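Local coordinates for N-acetylneuraminate epimerase (Escherichia coli, PDB 2UVK), which accelerates the interconversion of the alpha and beta anomers of N-acetylneuraminate (sialic acid) as a homodimeric Kelch-repeat beta-propeller of the periplasm, at residues B[31-36]-B[49-54]. Sequence-based numbering, arbitrary orientation.
Sequences TAWYKL and AAFPGG
Thr31, just ahead of strand 33-37, is joined to Phe51, in the loop after strand 46-47, by one backbone hydrogen bond: Phe51 N donates to Thr31 O over 2.8 Å. The bond is almost straight, 174° at the hydrogen, and the donor lies in the plane of the carbonyl. Beside it, Ala50 CA makes a longer CA-H...O approach of 3.5 Å to Thr31 O. The threonine side chain lies against the loop backbone: its CG2, anti to its own carbonyl carbon, rests 3.5 Å from Phe51 O and also meets Gly54 C, while OG1 passes Ala50 CB.

On the inner side, Trp33 and Phe51 lie side by side and point the same way. The indole presents its pyrrole edge, with Trp33 NE1 3.8 Å from Phe51 CB and CD1 close to that same atom. The ring planes meet obliquely, at 41°. Phe51 CG is anti to the backbone N (chi1 -173°); CB faces residues 31-36, while the end of the ring leads away from them, and Gly54 O stands at its edge.

Further out, the next blade closes over both aromatics: Val70 touches each of them, and Trp98 meets Trp33 and packs edge-to-face with Phe51. Trp98 NE1 also hydrogen-bonds to Ala49 O, and Asn96 OD1 accepts from Ala49 N. Within the first blade, Trp33 and Leu48 are linked by backbone hydrogen bonding.

In this blade, backbone pairing thus carries on beyond strand 46-47 by one hydrogen bond, and the Trp33 pyrrole edge packs against Phe51 CB in the Kelch 1 loop that leads toward strand 60-64, in the next sheet.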
# COMPACT_ATOMS: atom_id res chain seq x y z
N THR B 31 15.23 3.45 22.48
CA THR B 31 15.23 2.01 22.33
C THR B 31 14.90 1.26 23.64
O THR B 31 14.88 0.01 23.65
CB THR B 31 16.56 1.51 21.80
OG1 THR B 31 17.62 1.94 22.68
CG2 THR B 31 16.81 2.06 20.39
N ALA B 32 14.62 2.00 24.71
CA ALA B 32 14.41 1.38 26.03
C ALA B 32 13.06 0.68 26.11
O ALA B 32 12.07 1.17 25.59
CB ALA B 32 14.52 2.40 27.12
N TRP B 33 13.06 -0.48 26.78
CA TRP B 33 11.88 -1.19 27.24
C TRP B 33 12.02 -1.43 28.74
O TRP B 33 13.14 -1.53 29.25
CB TRP B 33 11.72 -2.52 26.52
CG TRP B 33 11.07 -2.33 25.19
CD1 TRP B 33 11.67 -1.90 24.06
CD2 TRP B 33 9.69 -2.52 24.88
NE1 TRP B 33 10.75 -1.84 23.03
CE2 TRP B 33 9.52 -2.22 23.52
CE3 TRP B 33 8.57 -2.94 25.62
CZ2 TRP B 33 8.29 -2.31 22.90
CZ3 TRP B 33 7.35 -3.04 24.99
CH2 TRP B 33 7.22 -2.73 23.65
N TYR B 34 10.88 -1.46 29.40
CA TYR B 34 10.78 -1.75 30.83
C TYR B 34 9.62 -2.68 31.08
O TYR B 34 8.67 -2.70 30.33
CB TYR B 34 10.56 -0.47 31.62
CG TYR B 34 11.46 0.67 31.24
CD1 TYR B 34 12.69 0.84 31.84
CD2 TYR B 34 11.05 1.60 30.29
CE1 TYR B 34 13.51 1.91 31.48
CE2 TYR B 34 11.87 2.68 29.93
CZ TYR B 34 13.09 2.83 30.52
OH TYR B 34 13.89 3.91 30.15
N LYS B 35 9.72 -3.45 32.17
CA LYS B 35 8.59 -4.26 32.64
C LYS B 35 8.26 -3.95 34.09
O LYS B 35 9.09 -3.47 34.83
CB LYS B 35 8.87 -5.74 32.47
CG LYS B 35 9.93 -6.32 33.43
CD LYS B 35 10.13 -7.77 33.09
CE LYS B 35 11.16 -8.43 33.97
NZ LYS B 35 11.31 -9.86 33.55
N LEU B 36 7.02 -4.21 34.47
CA LEU B 36 6.61 -4.04 35.86
C LEU B 36 5.63 -5.15 36.24
O LEU B 36 4.71 -5.47 35.52
CB LEU B 36 6.00 -2.66 36.04
CG LEU B 36 5.54 -2.28 37.44
CD1 LEU B 36 5.85 -0.82 37.73
CD2 LEU B 36 4.04 -2.58 37.59
N ALA B 49 16.23 -5.65 27.69
CA ALA B 49 17.12 -5.56 26.55
C ALA B 49 16.61 -4.49 25.59
O ALA B 49 15.40 -4.38 25.36
CB ALA B 49 17.23 -6.90 25.87
N ALA B 50 17.53 -3.70 25.07
CA ALA B 50 17.18 -2.62 24.15
C ALA B 50 16.57 -3.14 22.86
O ALA B 50 16.92 -4.18 22.34
CB ALA B 50 18.42 -1.78 23.83
N PHE B 51 15.63 -2.37 22.33
CA PHE B 51 15.04 -2.66 21.03
C PHE B 51 16.10 -2.49 19.95
O PHE B 51 16.71 -1.44 19.87
CB PHE B 51 13.86 -1.70 20.81
CG PHE B 51 13.06 -2.00 19.58
CD1 PHE B 51 12.23 -3.10 19.51
CD2 PHE B 51 13.14 -1.16 18.47
CE1 PHE B 51 11.49 -3.35 18.36
CE2 PHE B 51 12.39 -1.42 17.34
CZ PHE B 51 11.58 -2.50 17.30
N PRO B 52 16.32 -3.52 19.12
CA PRO B 52 17.37 -3.47 18.14
C PRO B 52 17.04 -2.75 16.83
O PRO B 52 17.92 -2.60 15.97
CB PRO B 52 17.61 -4.95 17.85
CG PRO B 52 16.35 -5.57 18.02
CD PRO B 52 15.70 -4.86 19.13
N GLY B 53 15.79 -2.33 16.65
CA GLY B 53 15.37 -1.69 15.38
C GLY B 53 15.41 -0.17 15.36
O GLY B 53 14.85 0.48 14.43
N GLY B 54 16.07 0.43 16.35
CA GLY B 54 16.12 1.85 16.52
C GLY B 54 14.87 2.44 17.14
O GLY B 54 13.87 1.72 17.29